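PDB 3OBE: sugar phosphate isomerase/epimerase from Parabacteroides distasonis, which probably acts as an isomerase on sugar or sugar phosphate substrates, using a barrel fold related to that of xylose isomerase. Local coordinates for residues E231-Y236 with Y267-L272; L203-T208 with V213-D218; G167-S172 with L242-D247. All blocks are in the same frame, centred on the assembly; numbering follows the deposited sequence. Where two conformers were deposited one is given.

Contact 1: residues E231-Y236 with Y267-L272; sequences EWMENY and YEIGIL
Met233 and Ile269 join two consecutive helices of the outer layer of the TIM barrel, helix 229-235 and helix 259-269, which precede and follow strand 240-245. The helices come together near their C-terminal ends, where the CA atoms of Met233 and Ile269 are 7.3 Å apart. The contact is small and chiefly apolar. Ile269 supplies both of its branches: the tip of the longer one, CD1, rests 3.9 Å from CB of Met233, a selenomethionine in the crystal, while its CG2 methyl lies 3.8 Å from the backbone O of Met233. This two-pronged approach follows from the first torsion of Ile269 (chi1 72°), which sets CG1 in the gap between its own N and C and leaves CG2 anti to C. Immediately after Ile269 the chain leaves the helix at Gly270 with a positive phi of 86° and turns toward strand 273-276.

On the solvent side of this apolar patch two carboxylates face each other. Glu234 starts out extended and then bends at chi2 (62°), which carries its end toward the other helix; its OE1 stops 4.4 Å from OE1 of Glu268. A water sits between them and donates to both, at 3.1 Å from Glu234 OE1 and 2.9 Å from Glu268 OE1. Lys265, one turn back on helix 259-269, forms a salt bridge with each of the same two oxygens. The ammonium group and the shared water would therefore be expected to offset the repulsion between the two acids, turning a like-charged pair into a polar link beside the Met233-Ile269 packing.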
loop_
_atom_site.group_PDB
_atom_site.type_symbol
_atom_site.label_atom_id
_atom_site.label_comp_id
_atom_site.label_asym_id
_atom_site.label_seq_id
_atom_site.Cartn_x
_atom_site.Cartn_y
_atom_site.Cartn_z
ATOM N N GLU A 231 -17.449 2.055 5.491
ATOM C CA GLU A 231 -18.527 1.765 4.553
ATOM C C GLU A 231 -17.986 1.025 3.323
ATOM O O GLU A 231 -18.610 0.067 2.847
ATOM C CB GLU A 231 -19.259 3.036 4.133
ATOM C CG GLU A 231 -20.550 2.739 3.429
ATOM C CD GLU A 231 -21.332 4.007 3.050
ATOM O OE1 GLU A 231 -20.844 5.127 3.333
ATOM O OE2 GLU A 231 -22.415 3.871 2.437
ATOM N N TRP A 232 -16.861 1.492 2.797
ATOM C CA TRP A 232 -16.215 0.809 1.676
ATOM C C TRP A 232 -15.818 -0.635 2.031
ATOM O O TRP A 232 -16.079 -1.551 1.255
ATOM C CB TRP A 232 -15.059 1.619 1.124
ATOM C CG TRP A 232 -15.548 2.774 0.364
ATOM C CD1 TRP A 232 -15.939 3.982 0.865
ATOM C CD2 TRP A 232 -15.763 2.839 -1.054
ATOM N NE1 TRP A 232 -16.360 4.803 -0.145
ATOM C CE2 TRP A 232 -16.273 4.121 -1.336
ATOM C CE3 TRP A 232 -15.602 1.920 -2.117
ATOM C CZ2 TRP A 232 -16.588 4.528 -2.640
ATOM C CZ3 TRP A 232 -15.946 2.320 -3.415
ATOM C CH2 TRP A 232 -16.406 3.601 -3.658
HETATM N N MSE A 233 -15.213 -0.807 3.205
HETATM C CA MSE A 233 -14.814 -2.124 3.709
HETATM C C MSE A 233 -16.017 -3.055 3.861
HETATM O O MSE A 233 -15.975 -4.225 3.459
HETATM C CB MSE A 233 -14.028 -1.954 5.025
HETATM C CG MSE A 233 -12.696 -1.199 4.853
HETATM SE SE MSE A 233 -11.995 -0.468 6.535
HETATM C CE MSE A 233 -11.366 -2.075 7.445
ATOM N N GLU A 234 -17.124 -2.528 4.387
ATOM C CA GLU A 234 -18.343 -3.287 4.544
ATOM C C GLU A 234 -18.961 -3.683 3.200
ATOM O O GLU A 234 -19.547 -4.756 3.077
ATOM C CB GLU A 234 -19.356 -2.468 5.369
ATOM C CG GLU A 234 -20.614 -3.148 5.621
ATOM C CD GLU A 234 -20.452 -4.468 6.468
ATOM O OE1 GLU A 234 -19.426 -4.703 7.215
ATOM O OE2 GLU A 234 -21.385 -5.262 6.348
ATOM N N ASN A 235 -18.807 -2.844 2.178
ATOM C CA ASN A 235 -19.444 -3.150 0.910
ATOM C C ASN A 235 -18.626 -4.075 0.014
ATOM O O ASN A 235 -19.185 -4.700 -0.881
ATOM C CB ASN A 235 -19.779 -1.868 0.176
ATOM C CG ASN A 235 -20.952 -1.145 0.802
ATOM O OD1 ASN A 235 -21.694 -1.712 1.626
ATOM N ND2 ASN A 235 -21.150 0.105 0.393
ATOM N N TYR A 236 -17.323 -4.148 0.250
ATOM C CA TYR A 236 -16.399 -4.949 -0.582
ATOM C C TYR A 236 -15.443 -5.716 0.320
ATOM O O TYR A 236 -14.221 -5.587 0.243
ATOM C CB TYR A 236 -15.624 -4.053 -1.563
ATOM C CG TYR A 236 -16.504 -3.219 -2.432
ATOM C CD1 TYR A 236 -16.969 -3.708 -3.613
ATOM C CD2 TYR A 236 -16.887 -1.938 -2.043
ATOM C CE1 TYR A 236 -17.789 -2.941 -4.407
ATOM C CE2 TYR A 236 -17.723 -1.138 -2.859
ATOM C CZ TYR A 236 -18.174 -1.668 -4.023
ATOM O OH TYR A 236 -19.010 -0.890 -4.870
ATOM N N TYR A 267 -10.657 -6.397 10.979
ATOM C CA TYR A 267 -10.624 -7.779 11.466
ATOM C C TYR A 267 -11.855 -8.563 11.097
ATOM O O TYR A 267 -11.754 -9.783 10.885
ATOM C CB TYR A 267 -10.308 -7.866 12.949
ATOM C CG TYR A 267 -8.990 -7.192 13.225
ATOM C CD1 TYR A 267 -7.850 -7.564 12.523
ATOM C CD2 TYR A 267 -8.879 -6.190 14.199
ATOM C CE1 TYR A 267 -6.626 -6.954 12.796
ATOM C CE2 TYR A 267 -7.706 -5.586 14.452
ATOM C CZ TYR A 267 -6.576 -5.950 13.751
ATOM O OH TYR A 267 -5.363 -5.332 14.011
ATOM N N GLU A 268 -13.006 -7.899 11.043
ATOM C CA GLU A 268 -14.223 -8.532 10.564
ATOM C C GLU A 268 -14.095 -9.020 9.150
ATOM O O GLU A 268 -14.513 -10.133 8.856
ATOM C CB GLU A 268 -15.446 -7.611 10.668
ATOM C CG GLU A 268 -15.977 -7.357 12.053
ATOM C CD GLU A 268 -17.129 -6.328 12.029
ATOM O OE1 GLU A 268 -17.851 -6.223 11.007
ATOM O OE2 GLU A 268 -17.296 -5.607 13.033
ATOM N N ILE A 269 -13.542 -8.195 8.262
ATOM C CA ILE A 269 -13.450 -8.552 6.858
ATOM C C ILE A 269 -12.234 -9.409 6.563
ATOM O O ILE A 269 -12.181 -9.986 5.514
ATOM C CB ILE A 269 -13.537 -7.342 5.906
ATOM C CG1 ILE A 269 -12.288 -6.460 5.917
ATOM C CG2 ILE A 269 -14.760 -6.463 6.318
ATOM C CD1 ILE A 269 -12.270 -5.440 4.778
ATOM N N GLY A 270 -11.300 -9.506 7.502
ATOM C CA GLY A 270 -10.160 -10.397 7.351
ATOM C C GLY A 270 -8.973 -9.841 6.611
ATOM O O GLY A 270 -8.353 -10.552 5.828
ATOM N N ILE A 271 -8.616 -8.589 6.852
ATOM C CA ILE A 271 -7.465 -8.007 6.140
ATOM C C ILE A 271 -6.223 -8.839 6.430
ATOM O O ILE A 271 -6.104 -9.429 7.513
ATOM C CB ILE A 271 -7.192 -6.508 6.506
ATOM C CG1 ILE A 271 -6.772 -6.377 7.976
ATOM C CG2 ILE A 271 -8.411 -5.617 6.149
ATOM C CD1 ILE A 271 -5.971 -5.074 8.292
ATOM N N LEU A 272 -5.310 -8.880 5.471
ATOM C CA LEU A 272 -4.064 -9.599 5.613
ATOM C C LEU A 272 -2.974 -8.826 6.373
ATOM O O LEU A 272 -2.074 -9.415 7.015
ATOM C CB LEU A 272 -3.538 -9.988 4.245
ATOM C CG LEU A 272 -4.479 -10.904 3.444
ATOM C CD1 LEU A 272 -3.890 -11.161 2.035
ATOM C CD2 LEU A 272 -4.866 -12.228 4.163
HETATM O O HOH W 1 -18.456 -7.346 8.412
#

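Contact 2: residues L203-T208 with V213-D218; sequences LFLKNT and VMFELD
Phe215 meets Phe204 and Leu205 of helix 200-207 and Thr208 just beyond it. Leu205 lies over one face of its ring, with CD2 3.9 Å from the ring centroid and 29° off the normal, a CH-pi contact. At the edge, close to the ring plane, Thr208 OG1 comes within 3.6 Å of Phe215 CE1. Phe204 approaches obliquely through its CB, 3.8 Å from Phe215 CE2, while its own ring leads away to meet Tyr168 and Phe152 edge-to-face. Beside the phenyl ring, Thr208 sets its CB against CB of Val213, 3.7 Å away, the two side chains lying roughly perpendicular.

A second shell holds Thr208 in this place. With chi1 at 54° its hydroxyl swings back over the helix end, and OG1 donates to Phe204 O at 2.7 Å, tilted 30° from the carbonyl plane. Arg239 NH2 bonds to the same OG1 and to Val213 O, while its NH1 takes Leu205 O, so one guanidinium ties the helix end to the strand. Were an alanine here, the lost hydroxyl would probably leave Phe204 O and Arg239 NH2 each short of a partner and open a gap at the edge of Phe215. At the neighbouring carbonyl, Leu203 O is gripped from opposite faces of its plane by Asn207 N (3.0 Å) and Asn207 ND2 (2.9 Å), two bonds from one residue.

The arrangement is that of a beta-alpha-beta crossover in a TIM barrel: helix 200-207 lies on the way from strand 165-169 to its parallel neighbour 213-218, and covers the outward-facing aromatic residue of the second strand.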
loop_
_atom_site.group_PDB
_atom_site.type_symbol
_atom_site.label_atom_id
_atom_site.label_comp_id
_atom_site.label_asym_id
_atom_site.label_seq_id
_atom_site.Cartn_x
_atom_site.Cartn_y
_atom_site.Cartn_z
ATOM N N LEU A 203 -15.825 1.468 -9.889
ATOM C CA LEU A 203 -15.615 0.907 -11.179
ATOM C C LEU A 203 -14.433 -0.085 -11.191
ATOM O O LEU A 203 -14.526 -1.139 -11.826
ATOM C CB LEU A 203 -15.416 2.002 -12.227
ATOM C CG LEU A 203 -16.656 2.827 -12.507
ATOM C CD1 LEU A 203 -16.198 4.117 -13.270
ATOM C CD2 LEU A 203 -17.707 1.978 -13.272
ATOM N N PHE A 204 -13.346 0.250 -10.514
ATOM C CA PHE A 204 -12.206 -0.653 -10.442
ATOM C C PHE A 204 -12.586 -1.931 -9.699
ATOM O O PHE A 204 -12.276 -3.039 -10.156
ATOM C CB PHE A 204 -10.997 -0.041 -9.732
ATOM C CG PHE A 204 -10.274 1.034 -10.465
ATOM C CD1 PHE A 204 -10.439 1.300 -11.813
ATOM C CD2 PHE A 204 -9.402 1.818 -9.765
ATOM C CE1 PHE A 204 -9.703 2.311 -12.437
ATOM C CE2 PHE A 204 -8.678 2.794 -10.369
ATOM C CZ PHE A 204 -8.827 3.072 -11.700
ATOM N N LEU A 205 -13.289 -1.804 -8.596
ATOM C CA LEU A 205 -13.793 -2.988 -7.891
ATOM C C LEU A 205 -14.656 -3.889 -8.748
ATOM O O LEU A 205 -14.472 -5.126 -8.786
ATOM C CB LEU A 205 -14.538 -2.549 -6.624
ATOM C CG LEU A 205 -13.615 -1.998 -5.526
ATOM C CD1 LEU A 205 -14.347 -0.990 -4.621
ATOM C CD2 LEU A 205 -13.039 -3.115 -4.635
ATOM N N LYS A 206 -15.633 -3.282 -9.388
ATOM C CA LYS A 206 -16.618 -4.052 -10.157
ATOM C C LYS A 206 -16.072 -4.645 -11.423
ATOM O O LYS A 206 -16.610 -5.655 -11.924
ATOM C CB LYS A 206 -17.856 -3.237 -10.451
ATOM C CG LYS A 206 -18.458 -2.699 -9.158
ATOM C CD LYS A 206 -19.764 -3.210 -8.781
ATOM C CE LYS A 206 -20.479 -2.190 -7.914
ATOM N NZ LYS A 206 -21.776 -2.691 -7.440
ATOM N N ASN A 207 -14.983 -4.083 -11.943
ATOM C CA ASN A 207 -14.420 -4.555 -13.201
ATOM C C ASN A 207 -13.110 -5.342 -13.060
ATOM O O ASN A 207 -12.496 -5.679 -14.059
ATOM C CB ASN A 207 -14.249 -3.374 -14.170
ATOM C CG ASN A 207 -15.592 -2.892 -14.680
ATOM O OD1 ASN A 207 -16.226 -3.575 -15.475
ATOM N ND2 ASN A 207 -16.063 -1.757 -14.172
ATOM N N THR A 208 -12.730 -5.663 -11.823
ATOM C CA THR A 208 -11.566 -6.531 -11.562
ATOM C C THR A 208 -12.010 -7.812 -10.870
ATOM O O THR A 208 -13.018 -7.846 -10.187
ATOM C CB THR A 208 -10.464 -5.853 -10.727
ATOM O OG1 THR A 208 -10.985 -5.336 -9.504
ATOM C CG2 THR A 208 -9.853 -4.690 -11.506
ATOM N N VAL A 213 -7.022 -9.410 -8.433
ATOM C CA VAL A 213 -6.793 -8.070 -7.970
ATOM C C VAL A 213 -7.389 -7.856 -6.595
ATOM O O VAL A 213 -8.568 -8.154 -6.375
ATOM C CB VAL A 213 -7.415 -7.052 -8.954
ATOM C CG1 VAL A 213 -7.388 -5.592 -8.386
ATOM C CG2 VAL A 213 -6.702 -7.131 -10.300
HETATM N N MSE A 214 -6.569 -7.301 -5.685
HETATM C CA MSE A 214 -7.101 -6.803 -4.417
HETATM C C MSE A 214 -6.757 -5.316 -4.292
HETATM O O MSE A 214 -6.145 -4.713 -5.201
HETATM C CB MSE A 214 -6.569 -7.641 -3.249
HETATM C CG MSE A 214 -5.042 -7.716 -3.126
HETATM SE SE MSE A 214 -4.284 -6.177 -2.200
HETATM C CE MSE A 214 -2.436 -6.801 -2.274
ATOM N N PHE A 215 -7.222 -4.701 -3.203
ATOM C CA PHE A 215 -7.132 -3.283 -2.989
ATOM C C PHE A 215 -6.452 -3.023 -1.650
ATOM O O PHE A 215 -6.749 -3.702 -0.630
ATOM C CB PHE A 215 -8.506 -2.589 -3.120
ATOM C CG PHE A 215 -9.025 -2.596 -4.566
ATOM C CD1 PHE A 215 -9.628 -3.735 -5.083
ATOM C CD2 PHE A 215 -8.782 -1.537 -5.429
ATOM C CE1 PHE A 215 -10.007 -3.783 -6.392
ATOM C CE2 PHE A 215 -9.204 -1.596 -6.762
ATOM C CZ PHE A 215 -9.786 -2.708 -7.237
ATOM N N GLU A 216 -5.566 -2.039 -1.683
ATOM C CA GLU A 216 -4.905 -1.510 -0.470
ATOM C C GLU A 216 -5.621 -0.233 -0.160
ATOM O O GLU A 216 -5.352 0.819 -0.759
ATOM C CB GLU A 216 -3.415 -1.310 -0.727
ATOM C CG GLU A 216 -2.580 -0.734 0.453
ATOM C CD GLU A 216 -1.138 -0.761 0.157
ATOM O OE1 GLU A 216 -0.732 0.010 -0.709
ATOM O OE2 GLU A 216 -0.377 -1.472 0.873
ATOM N N LEU A 217 -6.562 -0.318 0.759
ATOM C CA LEU A 217 -7.443 0.801 1.054
ATOM C C LEU A 217 -6.703 1.826 1.874
ATOM O O LEU A 217 -6.270 1.540 2.975
ATOM C CB LEU A 217 -8.686 0.371 1.796
ATOM C CG LEU A 217 -9.653 1.494 2.142
ATOM C CD1 LEU A 217 -10.065 2.298 0.859
ATOM C CD2 LEU A 217 -10.800 0.979 2.930
ATOM N N ASP A 218 -6.567 3.005 1.292
ATOM C CA ASP A 218 -6.022 4.164 2.049
ATOM C C ASP A 218 -7.138 4.829 2.826
ATOM O O ASP A 218 -7.973 5.522 2.263
ATOM C CB ASP A 218 -5.283 5.178 1.214
ATOM C CG ASP A 218 -4.335 5.977 2.091
ATOM O OD1 ASP A 218 -4.892 6.693 2.976
ATOM O OD2 ASP A 218 -3.087 5.832 1.951
#

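Contact 3: residues G167-S172 with L242-D247; sequences GYHNHS and LLHIKD. With PO4 (phosphate ion), chain C.
His171 NE2 donates to O2 of a bound phosphate ion across 2.6 Å, a short and nearly straight bond (167°). The oxygen sits at the edge of the imidazole, near its plane. A second phosphate oxygen, O3, hangs obliquely beside the two histidines that join the strands, 3.5 Å from His169 CE1 and 3.7 Å from His244 CE1. The ion, probably from the crystallisation liquor, lies beside these two histidines, which reach toward each other over the intervening strand 213-218.

His169 and His244 make the contact itself. Their rings are neither stacked nor edge-to-face: the centroids are 4.2 Å apart with the planes turned by 42°, and each ring places one carbon over a face of the other, His244 CE1 on His169 and His169 CD2 on His244. In His169 a chi1 of 173° sends the ring away from its own N and across toward the other strand. His169 NE2 comes 3.4 Å from His244 ND1, but at an angle too poor for a hydrogen bond. Their polar partners are acids: His169 NE2 pairs with Asp218 OD2, and His244 NE2 with Glu54 OE1.

Next to His169, Asn170 ND2 donates to a lone pair of His171 O at 2.9 Å, while its OD1 takes Asp218 N, tying the His171 backbone to the strand between. In the other segment, Lys246 NZ reaches Asp247 O at 2.9 Å and forms a salt bridge with Glu279.

Histidines and acids gathered at the C-terminal ends of barrel strands are consistent with the active-site region of xylose isomerase-like proteins. The phosphate bound by His171 suggests that this mouth can accept an anionic group, as a phosphorylated sugar would offer.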
loop_
_atom_site.group_PDB
_atom_site.type_symbol
_atom_site.label_atom_id
_atom_site.label_comp_id
_atom_site.label_asym_id
_atom_site.label_seq_id
_atom_site.Cartn_x
_atom_site.Cartn_y
_atom_site.Cartn_z
ATOM N N GLY A 167 -2.231 -5.691 -6.065
ATOM C CA GLY A 167 -3.205 -4.781 -5.496
ATOM C C GLY A 167 -3.076 -3.350 -6.009
ATOM O O GLY A 167 -2.071 -3.000 -6.615
ATOM N N TYR A 168 -4.086 -2.556 -5.684
ATOM C CA TYR A 168 -4.206 -1.160 -6.102
ATOM C C TYR A 168 -4.438 -0.274 -4.878
ATOM O O TYR A 168 -5.339 -0.538 -4.079
ATOM C CB TYR A 168 -5.341 -0.963 -7.105
ATOM C CG TYR A 168 -5.437 0.447 -7.571
ATOM C CD1 TYR A 168 -4.512 0.934 -8.462
ATOM C CD2 TYR A 168 -6.360 1.351 -7.006
ATOM C CE1 TYR A 168 -4.541 2.222 -8.858
ATOM C CE2 TYR A 168 -6.376 2.651 -7.386
ATOM C CZ TYR A 168 -5.476 3.079 -8.336
ATOM O OH TYR A 168 -5.483 4.386 -8.794
ATOM N N HIS A 169 -3.613 0.761 -4.744
ATOM C CA HIS A 169 -3.643 1.697 -3.613
ATOM C C HIS A 169 -4.207 3.015 -4.071
ATOM O O HIS A 169 -3.667 3.649 -5.004
ATOM C CB HIS A 169 -2.235 1.880 -3.059
ATOM C CG HIS A 169 -2.128 2.937 -2.018
ATOM N ND1 HIS A 169 -1.163 3.906 -2.073
ATOM C CD2 HIS A 169 -2.829 3.155 -0.874
ATOM C CE1 HIS A 169 -1.291 4.712 -1.026
ATOM N NE2 HIS A 169 -2.300 4.287 -0.279
ATOM N N ASN A 170 -5.314 3.407 -3.461
ATOM C CA ASN A 170 -6.003 4.622 -3.771
ATOM C C ASN A 170 -5.426 5.848 -3.035
ATOM O O ASN A 170 -4.803 5.729 -1.976
ATOM C CB ASN A 170 -7.505 4.580 -3.373
ATOM C CG ASN A 170 -7.696 4.395 -1.907
ATOM O OD1 ASN A 170 -7.511 3.292 -1.392
ATOM N ND2 ASN A 170 -8.057 5.459 -1.203
ATOM N N HIS A 171 -5.730 7.040 -3.563
ATOM C CA HIS A 171 -5.646 8.283 -2.787
ATOM C C HIS A 171 -7.073 8.839 -2.765
ATOM O O HIS A 171 -7.969 8.078 -2.438
ATOM C CB HIS A 171 -4.597 9.194 -3.371
ATOM C CG HIS A 171 -3.225 8.585 -3.280
ATOM N ND1 HIS A 171 -2.839 7.524 -4.078
ATOM C CD2 HIS A 171 -2.203 8.810 -2.417
ATOM C CE1 HIS A 171 -1.608 7.159 -3.727
ATOM N NE2 HIS A 171 -1.208 7.908 -2.715
ATOM N N SER A 172 -7.304 10.103 -3.104
ATOM C CA SER A 172 -8.663 10.669 -2.980
ATOM C C SER A 172 -9.398 10.733 -4.304
ATOM O O SER A 172 -10.631 10.751 -4.310
ATOM C CB SER A 172 -8.646 12.045 -2.331
ATOM O OG SER A 172 -8.076 11.997 -1.045
ATOM N N LEU A 242 -5.457 -5.260 2.147
ATOM C CA LEU A 242 -4.484 -4.455 2.887
ATOM C C LEU A 242 -5.111 -3.103 3.205
ATOM O O LEU A 242 -5.994 -2.592 2.485
ATOM C CB LEU A 242 -3.205 -4.231 2.067
ATOM C CG LEU A 242 -2.385 -5.417 1.621
ATOM C CD1 LEU A 242 -1.294 -4.962 0.637
ATOM C CD2 LEU A 242 -1.813 -6.163 2.819
ATOM N N LEU A 243 -4.617 -2.461 4.265
ATOM C CA LEU A 243 -4.851 -1.053 4.459
ATOM C C LEU A 243 -3.533 -0.305 4.412
ATOM O O LEU A 243 -2.478 -0.846 4.813
ATOM C CB LEU A 243 -5.471 -0.749 5.817
ATOM C CG LEU A 243 -6.777 -1.484 6.189
ATOM C CD1 LEU A 243 -7.261 -1.166 7.638
ATOM C CD2 LEU A 243 -7.863 -1.214 5.132
ATOM N N HIS A 244 -3.630 0.963 4.021
ATOM C CA HIS A 244 -2.674 1.961 4.475
ATOM C C HIS A 244 -3.275 2.689 5.660
ATOM O O HIS A 244 -4.439 3.143 5.600
ATOM C CB HIS A 244 -2.310 2.953 3.394
ATOM C CG HIS A 244 -1.008 2.638 2.746
ATOM N ND1 HIS A 244 -0.142 3.600 2.277
ATOM C CD2 HIS A 244 -0.435 1.443 2.460
ATOM C CE1 HIS A 244 0.919 3.023 1.745
ATOM N NE2 HIS A 244 0.764 1.710 1.817
ATOM N N ILE A 245 -2.494 2.758 6.737
ATOM C CA ILE A 245 -2.865 3.465 7.946
ATOM C C ILE A 245 -2.087 4.772 7.946
ATOM O O ILE A 245 -0.839 4.786 8.033
ATOM C CB ILE A 245 -2.601 2.611 9.226
ATOM C CG1 ILE A 245 -3.530 1.378 9.233
ATOM C CG2 ILE A 245 -2.720 3.452 10.521
ATOM C CD1 ILE A 245 -5.061 1.744 9.384
ATOM N N LYS A 246 -2.844 5.853 7.776
ATOM C CA LYS A 246 -2.336 7.189 7.596
ATOM C C LYS A 246 -3.255 8.160 8.331
ATOM O O LYS A 246 -4.452 7.895 8.505
ATOM C CB LYS A 246 -2.233 7.553 6.103
ATOM C CG LYS A 246 -1.588 8.962 5.917
ATOM C CD LYS A 246 -1.387 9.337 4.517
ATOM C CE LYS A 246 -0.747 10.699 4.424
ATOM N NZ LYS A 246 -1.395 11.753 5.282
ATOM N N ASP A 247 -2.680 9.245 8.820
ATOM C CA ASP A 247 -3.418 10.283 9.536
ATOM C C ASP A 247 -2.819 11.609 9.071
ATOM O O ASP A 247 -2.073 11.629 8.098
ATOM C CB ASP A 247 -3.260 10.036 11.037
ATOM C CG ASP A 247 -4.367 10.631 11.881
ATOM O OD1 ASP A 247 -4.935 11.671 11.483
ATOM O OD2 ASP A 247 -4.620 10.075 13.019
HETATM P P PO4 C . 2.109 6.849 -1.546
HETATM O O1 PO4 C . 3.344 7.585 -1.009
HETATM O O2 PO4 C . 0.920 7.669 -1.159
HETATM O O3 PO4 C . 2.124 5.506 -0.756
HETATM O O4 PO4 C . 2.213 6.529 -2.998
#

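In the fold
All three contacts lie in one sector of a single TIM barrel, with centres 11 to 13 Å apart. Contact 3 lies nearest the chain centre, inside the barrel mouth, whereas contact 2 packs a helix on the barrel wall and contact 1 joins two helices outside it. Strands 165-169, 213-218 and 240-245 are parallel neighbours in that order. Both segments of contact 2 fall between the two segments of contact 3 along the chain; contact 1 opens after contact 2 and alternates with contact 3. Tyr236 packs on Leu205 between contacts 1 and 2, while Asp218 bonds to His169 between contacts 2 and 3, so the helical layer and the polar mouth share strand 213-218.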